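Local coordinates for protein transcriptional regulator AcuR (Rhodobacter sphaeroides 2.4.1, PDB 3BRU) that represses transcription of its own operon as a TetR-family DNA-binding regulator, probably by binding two operator sequences in the promoter, at residues H69-N73 with K74-G78; T87-A90 with R91-Q95; E171-A174 with D175-P178. All coordinates share one frame; numbering follows the deposited sequence.

Contact 1 (H69-N73 with K74-G78); sequences HYFRN and KADFG
Phe71, the first residue to leave helical geometry after helix 64-70, lays its ring against Phe77 in the first turn of helix 74-97. CD1 of Phe77 stands over one face of the Phe71 ring, displaced toward the rim, and comes to 3.4 Å from Phe71 CE2. With ring centroids 4.9 Å apart and planes at 57°, the pair is oblique, while the opposite face of Phe71 is covered by Tyr70 CB. Phe77 turns its CG away from its own backbone N (chi1 -173°), which places CD1 over Phe71.

Beside this aromatic contact, Asn73 is the N-cap of helix 74-97. Its OD1 accepts from Asp76 N at 3.0 Å, nearly along the C=O axis, and its backbone O accepts from Phe77 N, also at 3.0 Å and almost straight. This is not a capping box, since Asp76 OD2, met on the anti side of the carboxylate, accepts from Arg72 N at 3.3 Å, one residue before the N-cap. The Arg72 guanidinium meanwhile passes one face over Asp76 CG, but NH1 stays 4.1 Å from OD1 and aims no N-H at it.

Farther out, Phe67 meets both phenylalanine rings, edge-to-face on Phe77, and Ile56 of helix 53-60 touches Phe77. Lys74 NZ donates a hydrogen bond to Tyr48 O.

The chemistry is thus divided: rings fasten the last helix of the predicted helix-turn-helix to the next, while side-chain oxygens occupy amides at the bend, where the Asp76 carboxylate, beside a helix N-terminus and a guanidinium, would probably be stabilised as an anion.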
loop_
_atom_site.group_PDB
_atom_site.type_symbol
_atom_site.label_atom_id
_atom_site.label_comp_id
_atom_site.label_asym_id
_atom_site.label_seq_id
_atom_site.Cartn_x
_atom_site.Cartn_y
_atom_site.Cartn_z
ATOM N N HIS A 69 11.400 -24.791 18.696
ATOM C CA HIS A 69 10.637 -26.018 18.653
ATOM C C HIS A 69 9.684 -26.018 17.463
ATOM O O HIS A 69 9.529 -27.033 16.781
ATOM C CB HIS A 69 9.837 -26.169 19.946
ATOM C CG HIS A 69 9.049 -27.444 20.020
ATOM N ND1 HIS A 69 9.647 -28.680 20.171
ATOM C CD2 HIS A 69 7.713 -27.678 19.966
ATOM C CE1 HIS A 69 8.714 -29.618 20.220
ATOM N NE2 HIS A 69 7.533 -29.037 20.094
ATOM N N TYR A 70 9.053 -24.870 17.220
ATOM C CA TYR A 70 8.008 -24.731 16.240
ATOM C C TYR A 70 8.503 -24.172 14.918
ATOM O O TYR A 70 7.974 -24.524 13.876
ATOM C CB TYR A 70 6.895 -23.844 16.813
ATOM C CG TYR A 70 6.088 -24.508 17.922
ATOM C CD1 TYR A 70 5.228 -25.585 17.648
ATOM C CD2 TYR A 70 6.189 -24.078 19.247
ATOM C CE1 TYR A 70 4.475 -26.199 18.672
ATOM C CE2 TYR A 70 5.467 -24.693 20.270
ATOM C CZ TYR A 70 4.603 -25.744 19.975
ATOM O OH TYR A 70 3.880 -26.336 20.968
ATOM N N PHE A 71 9.483 -23.278 14.936
ATOM C CA PHE A 71 9.844 -22.554 13.701
ATOM C C PHE A 71 11.325 -22.662 13.499
ATOM O O PHE A 71 12.070 -22.638 14.481
ATOM C CB PHE A 71 9.408 -21.081 13.778
ATOM C CG PHE A 71 7.951 -20.906 14.168
ATOM C CD1 PHE A 71 6.928 -21.318 13.309
ATOM C CD2 PHE A 71 7.610 -20.373 15.412
ATOM C CE1 PHE A 71 5.607 -21.173 13.675
ATOM C CE2 PHE A 71 6.291 -20.224 15.778
ATOM C CZ PHE A 71 5.286 -20.613 14.912
ATOM N N ARG A 72 11.782 -22.845 12.264
ATOM C CA ARG A 72 13.224 -23.016 12.153
ATOM C C ARG A 72 13.975 -21.711 12.187
ATOM O O ARG A 72 15.109 -21.666 12.625
ATOM C CB ARG A 72 13.718 -23.977 11.061
ATOM C CG ARG A 72 12.902 -24.151 9.850
ATOM C CD ARG A 72 13.798 -24.911 8.854
ATOM N NE ARG A 72 13.071 -25.440 7.697
ATOM C CZ ARG A 72 12.490 -24.694 6.751
ATOM N NH1 ARG A 72 12.516 -23.358 6.809
ATOM N NH2 ARG A 72 11.865 -25.291 5.743
ATOM N N ASN A 73 13.301 -20.653 11.779
ATOM C CA ASN A 73 13.857 -19.301 11.761
ATOM C C ASN A 73 12.728 -18.279 11.593
ATOM O O ASN A 73 11.549 -18.652 11.432
ATOM C CB ASN A 73 14.894 -19.142 10.629
ATOM C CG ASN A 73 14.435 -19.759 9.292
ATOM O OD1 ASN A 73 13.256 -19.754 8.926
ATOM N ND2 ASN A 73 15.379 -20.306 8.567
ATOM N N LYS A 74 13.110 -16.999 11.609
ATOM C CA LYS A 74 12.186 -15.881 11.376
ATOM C C LYS A 74 11.366 -16.045 10.069
ATOM O O LYS A 74 10.177 -15.767 10.043
ATOM C CB LYS A 74 12.973 -14.565 11.403
ATOM C CG LYS A 74 12.152 -13.329 11.654
ATOM C CD LYS A 74 12.785 -12.104 10.946
ATOM C CE LYS A 74 12.190 -10.791 11.405
ATOM N NZ LYS A 74 12.966 -9.592 10.826
ATOM N N ALA A 75 11.997 -16.524 9.003
ATOM C CA ALA A 75 11.297 -16.721 7.729
ATOM C C ALA A 75 10.190 -17.782 7.817
ATOM O O ALA A 75 9.130 -17.599 7.250
ATOM C CB ALA A 75 12.291 -17.042 6.597
ATOM N N ASP A 76 10.426 -18.873 8.529
ATOM C CA ASP A 76 9.449 -19.953 8.678
ATOM C C ASP A 76 8.280 -19.481 9.560
ATOM O O ASP A 76 7.114 -19.802 9.305
ATOM C CB ASP A 76 10.146 -21.173 9.301
ATOM C CG ASP A 76 9.291 -22.467 9.235
ATOM O OD1 ASP A 76 8.655 -22.696 8.174
ATOM O OD2 ASP A 76 9.264 -23.273 10.227
ATOM N N PHE A 77 8.619 -18.728 10.607
ATOM C CA PHE A 77 7.671 -17.964 11.419
ATOM C C PHE A 77 6.783 -16.981 10.651
ATOM O O PHE A 77 5.544 -17.037 10.764
ATOM C CB PHE A 77 8.423 -17.227 12.526
ATOM C CG PHE A 77 7.533 -16.544 13.525
ATOM C CD1 PHE A 77 6.517 -17.221 14.162
ATOM C CD2 PHE A 77 7.726 -15.209 13.843
ATOM C CE1 PHE A 77 5.736 -16.604 15.105
ATOM C CE2 PHE A 77 6.930 -14.583 14.763
ATOM C CZ PHE A 77 5.952 -15.281 15.404
ATOM N N GLY A 78 7.399 -16.063 9.912
ATOM C CA GLY A 78 6.670 -15.210 8.977
ATOM C C GLY A 78 5.679 -15.924 8.049
ATOM O O GLY A 78 4.561 -15.447 7.876
#

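Contact 2 (T87-A90 with R91-Q95); sequences TYFA and RLLDQ
One turn of helix 74-97, the long helix that links the DNA-binding region to the C-terminal helices, brings Phe89 against Leu92 and Leu93. CD2 of Leu92 hangs over a face of the Phe89 ring, 3.6 Å from its centroid and only 15° off the ring normal, a CH-pi contact. Leu93 comes from the same side of the ring plane but is shifted toward the rim, its CG 4.0 Å from Phe89 CE2 in an oblique approach. The ring owes this position to its first torsion: chi1 of -159° sets CG opposite the backbone N and stands the ring out from the helix, where Leu92 folds CD2 back over it.

A different kind of pairing occupies the neighbouring flank. Arg91 stretches out alongside Tyr88 and Thr87, all pointing the same way, and its NH2 lies at the edge of the Tyr88 ring, near the ring plane and 3.6 Å from CD1, while Thr87 CG2 is 3.9 Å from the same nitrogen. Because the guanidinium nitrogen meets the rim and not a face, this is no cation-pi stack.

Backbone bonds differ in quality. Leu93 N to Phe89 O (3.1 Å) is nearly straight and Asp94 N to Ala90 O is 2.9 Å, whereas the bonds made by Arg91 N and Leu92 N are weak. Arg158 of helix 143-167 binds both Ala90 O and Asp94 OD1, and Phe111 and Trp155 pack on Phe89.

An alanine here would remove the whole ring, and would probably leave Leu92 CD2 without its aromatic face and open a gap beside Phe111 and Trp155.

The pattern is that of an amphipathic helix in an all-helical bundle, hydrophobic neighbours three and four residues apart facing the adjoining helices.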
loop_
_atom_site.group_PDB
_atom_site.type_symbol
_atom_site.label_atom_id
_atom_site.label_comp_id
_atom_site.label_asym_id
_atom_site.label_seq_id
_atom_site.Cartn_x
_atom_site.Cartn_y
_atom_site.Cartn_z
ATOM N N THR A 87 -6.338 -17.670 7.593
ATOM C CA THR A 87 -7.412 -18.452 8.213
ATOM C C THR A 87 -8.370 -17.549 8.967
ATOM O O THR A 87 -9.601 -17.695 8.855
ATOM C CB THR A 87 -6.849 -19.522 9.141
ATOM O OG1 THR A 87 -6.193 -20.494 8.332
ATOM C CG2 THR A 87 -7.955 -20.232 9.947
ATOM N N TYR A 88 -7.818 -16.586 9.692
ATOM C CA TYR A 88 -8.663 -15.799 10.549
ATOM C C TYR A 88 -9.423 -14.778 9.751
ATOM O O TYR A 88 -10.619 -14.533 10.011
ATOM C CB TYR A 88 -7.880 -15.279 11.757
ATOM C CG TYR A 88 -7.297 -16.489 12.540
ATOM C CD1 TYR A 88 -8.095 -17.644 12.777
ATOM C CD2 TYR A 88 -5.957 -16.507 12.983
ATOM C CE1 TYR A 88 -7.596 -18.765 13.444
ATOM C CE2 TYR A 88 -5.433 -17.629 13.657
ATOM C CZ TYR A 88 -6.263 -18.758 13.884
ATOM O OH TYR A 88 -5.778 -19.871 14.568
ATOM N N PHE A 89 -8.761 -14.251 8.716
ATOM C CA PHE A 89 -9.379 -13.309 7.804
ATOM C C PHE A 89 -10.487 -13.918 6.970
ATOM O O PHE A 89 -11.455 -13.226 6.679
ATOM C CB PHE A 89 -8.326 -12.720 6.864
ATOM C CG PHE A 89 -8.745 -11.435 6.249
ATOM C CD1 PHE A 89 -8.646 -10.242 6.970
ATOM C CD2 PHE A 89 -9.284 -11.399 4.954
ATOM C CE1 PHE A 89 -9.052 -9.030 6.383
ATOM C CE2 PHE A 89 -9.691 -10.195 4.378
ATOM C CZ PHE A 89 -9.566 -9.014 5.088
ATOM N N ALA A 90 -10.325 -15.180 6.548
ATOM C CA ALA A 90 -11.358 -15.900 5.825
ATOM C C ALA A 90 -12.651 -15.922 6.643
ATOM O O ALA A 90 -13.736 -15.809 6.068
ATOM C CB ALA A 90 -10.917 -17.301 5.518
ATOM N N ARG A 91 -12.553 -16.045 7.966
ATOM C CA ARG A 91 -13.746 -16.052 8.839
ATOM C C ARG A 91 -14.466 -14.709 8.935
ATOM O O ARG A 91 -15.679 -14.647 9.149
ATOM C CB ARG A 91 -13.411 -16.586 10.252
ATOM C CG ARG A 91 -13.033 -18.052 10.205
ATOM C CD ARG A 91 -13.374 -18.803 11.472
ATOM N NE ARG A 91 -12.897 -20.176 11.367
ATOM C CZ ARG A 91 -11.733 -20.613 11.854
ATOM N NH1 ARG A 91 -11.392 -21.895 11.676
ATOM N NH2 ARG A 91 -10.914 -19.788 12.522
ATOM N N LEU A 92 -13.719 -13.627 8.803
ATOM C CA LEU A 92 -14.331 -12.333 8.790
ATOM C C LEU A 92 -15.072 -12.099 7.455
ATOM O O LEU A 92 -16.189 -11.586 7.451
ATOM C CB LEU A 92 -13.295 -11.271 9.159
ATOM C CG LEU A 92 -13.289 -9.848 8.606
ATOM C CD1 LEU A 92 -12.791 -8.827 9.638
ATOM C CD2 LEU A 92 -12.333 -9.890 7.416
ATOM N N LEU A 93 -14.470 -12.518 6.346
ATOM C CA LEU A 93 -15.133 -12.520 5.047
ATOM C C LEU A 93 -16.367 -13.425 5.011
ATOM O O LEU A 93 -17.323 -13.128 4.305
ATOM C CB LEU A 93 -14.153 -12.940 3.929
ATOM C CG LEU A 93 -13.104 -11.951 3.393
ATOM C CD1 LEU A 93 -12.235 -12.578 2.301
ATOM C CD2 LEU A 93 -13.743 -10.669 2.871
ATOM N N ASP A 94 -16.328 -14.545 5.723
ATOM C CA ASP A 94 -17.451 -15.475 5.767
ATOM C C ASP A 94 -18.678 -14.785 6.337
ATOM O O ASP A 94 -19.795 -14.993 5.859
ATOM C CB ASP A 94 -17.128 -16.677 6.651
ATOM C CG ASP A 94 -16.207 -17.679 5.964
ATOM O OD1 ASP A 94 -15.996 -17.568 4.726
ATOM O OD2 ASP A 94 -15.677 -18.581 6.656
ATOM N N GLN A 95 -18.448 -13.967 7.368
ATOM C CA GLN A 95 -19.523 -13.266 8.073
ATOM C C GLN A 95 -20.254 -12.334 7.108
ATOM O O GLN A 95 -21.492 -12.322 7.078
ATOM C CB GLN A 95 -18.981 -12.498 9.276
ATOM C CG GLN A 95 -19.584 -12.955 10.530
ATOM C CD GLN A 95 -19.083 -12.216 11.766
ATOM O OE1 GLN A 95 -19.872 -11.659 12.519
ATOM N NE2 GLN A 95 -17.782 -12.243 11.999
#

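Contact 3 (E171-A174 with D175-P178); sequences ELSA and DHDP
Backbone geometry sets the course here: Ser173 to His176 form a beta turn in which the two central residues, Ala174 and Asp175, take helical angles, and it is closed by His176 N donating to Ser173 O at 3.2 Å. The N-H points well at the oxygen (154°), yet the donor sits above the carbonyl plane, 49° out of it, and does not lie on a lone pair.

Leu172, just before the turn, and His176, its last residue, meet nearly at right angles. It is the CD2 branch of the leucine that does the touching, 3.5 Å from CD2 of the imidazole and 3.8 Å from its CG, with an oblique lie against the ring; CD1 of Leu172 reaches only His176 CB, at 4.2 Å. The histidine's CG stands opposite its own carbonyl carbon (chi1 -75°), which puts the ring within range of that methyl. Ser173 OG also lies close to the ring, although its position in the model is doubtful.

Outside the turn, Gln167 NE2 at the end of helix 143-167 gives a second bond to Ser173 O, and Asp177, the N-cap of helix 178-199, accepts from Asp179 N through OD1. Arg214 of the second subunit packs on His176.

The turn is therefore held by a backbone bond and a side-chain amide that meet at Ser173 O, and by one leucine-imidazole contact. Asp175 OD1 and Asp177 OD2 form long, weak ion pairs with Arg214 and Arg210 of the second subunit, which probably add little to the turn's hold.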
loop_
_atom_site.group_PDB
_atom_site.type_symbol
_atom_site.label_atom_id
_atom_site.label_comp_id
_atom_site.label_asym_id
_atom_site.label_seq_id
_atom_site.Cartn_x
_atom_site.Cartn_y
_atom_site.Cartn_z
ATOM N N GLU A 171 -27.871 -5.654 -9.465
ATOM C CA GLU A 171 -27.219 -4.621 -8.643
ATOM C C GLU A 171 -26.003 -3.996 -9.312
ATOM O O GLU A 171 -25.654 -2.841 -9.030
ATOM C CB GLU A 171 -26.784 -5.201 -7.293
ATOM C CG GLU A 171 -27.875 -5.225 -6.216
ATOM C CD GLU A 171 -27.309 -5.469 -4.827
ATOM O OE1 GLU A 171 -26.418 -6.319 -4.704
ATOM O OE2 GLU A 171 -27.753 -4.822 -3.860
ATOM N N LEU A 172 -25.361 -4.788 -10.172
ATOM C CA LEU A 172 -24.213 -4.393 -10.960
ATOM C C LEU A 172 -24.624 -4.517 -12.425
ATOM O O LEU A 172 -25.397 -5.409 -12.778
ATOM C CB LEU A 172 -23.066 -5.367 -10.691
ATOM C CG LEU A 172 -21.627 -4.934 -10.412
ATOM C CD1 LEU A 172 -20.698 -5.998 -10.907
ATOM C CD2 LEU A 172 -21.232 -3.571 -11.006
ATOM N N SER A 173 -24.125 -3.633 -13.285
ATOM C CA SER A 173 -24.560 -3.669 -14.677
ATOM C C SER A 173 -23.843 -4.806 -15.391
ATOM O O SER A 173 -22.692 -5.108 -15.060
ATOM C CB SER A 173 -24.358 -2.307 -15.376
ATOM O OG SER A 173 -23.089 -2.178 -15.996
ATOM N N ALA A 174 -24.531 -5.442 -16.343
ATOM C CA ALA A 174 -23.964 -6.532 -17.151
ATOM C C ALA A 174 -22.683 -6.089 -17.847
ATOM O O ALA A 174 -21.867 -6.903 -18.243
ATOM C CB ALA A 174 -24.975 -7.016 -18.170
ATOM N N ASP A 175 -22.527 -4.781 -17.964
ATOM C CA ASP A 175 -21.352 -4.115 -18.500
ATOM C C ASP A 175 -19.987 -4.470 -17.857
ATOM O O ASP A 175 -18.992 -4.696 -18.566
ATOM C CB ASP A 175 -21.591 -2.627 -18.322
ATOM C CG ASP A 175 -21.039 -1.830 -19.426
ATOM O OD1 ASP A 175 -21.391 -0.637 -19.513
ATOM O OD2 ASP A 175 -20.263 -2.393 -20.218
ATOM N N HIS A 176 -19.948 -4.491 -16.526
ATOM C CA HIS A 176 -18.723 -4.673 -15.741
ATOM C C HIS A 176 -18.125 -6.079 -15.764
ATOM O O HIS A 176 -18.862 -7.071 -15.773
ATOM C CB HIS A 176 -19.000 -4.279 -14.291
ATOM C CG HIS A 176 -19.093 -2.807 -14.092
ATOM N ND1 HIS A 176 -17.977 -2.000 -14.030
ATOM C CD2 HIS A 176 -20.162 -1.984 -13.991
ATOM C CE1 HIS A 176 -18.353 -0.740 -13.889
ATOM N NE2 HIS A 176 -19.675 -0.703 -13.870
ATOM N N ASP A 177 -16.793 -6.160 -15.767
ATOM C CA ASP A 177 -16.105 -7.438 -15.562
ATOM C C ASP A 177 -15.932 -7.689 -14.043
ATOM O O ASP A 177 -15.248 -6.911 -13.363
ATOM C CB ASP A 177 -14.756 -7.470 -16.318
ATOM C CG ASP A 177 -13.942 -8.777 -16.072
ATOM O OD1 ASP A 177 -14.459 -9.728 -15.440
ATOM O OD2 ASP A 177 -12.762 -8.856 -16.517
ATOM N N PRO A 178 -16.602 -8.744 -13.501
ATOM C CA PRO A 178 -16.502 -9.015 -12.046
ATOM C C PRO A 178 -15.074 -9.284 -11.565
ATOM O O PRO A 178 -14.718 -8.859 -10.462
ATOM C CB PRO A 178 -17.432 -10.217 -11.813
ATOM C CG PRO A 178 -17.788 -10.750 -13.151
ATOM C CD PRO A 178 -17.539 -9.670 -14.180
#

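Overall arrangement
All three contacts are local, yet each sits at a different place in an all-helical fold. Contact 1, partly buried, joins one helix to the next; contacts 2 and 3 are surface contacts by exposure, although contact 2 is nearest the chain's centre. Contacts 1 and 2 share helix 74-97, their centres about 24 Å apart: one begins that helix with a cap and paired rings, the other continues it with helical turns of uneven backbone bonds and leucines against a phenylalanine. Contact 3, its centre about 44 Å from that of contact 1 across the chain's centre, is a loop turn beside the second subunit, with backbone bonds and long, weak ion pairs in place of paired rings.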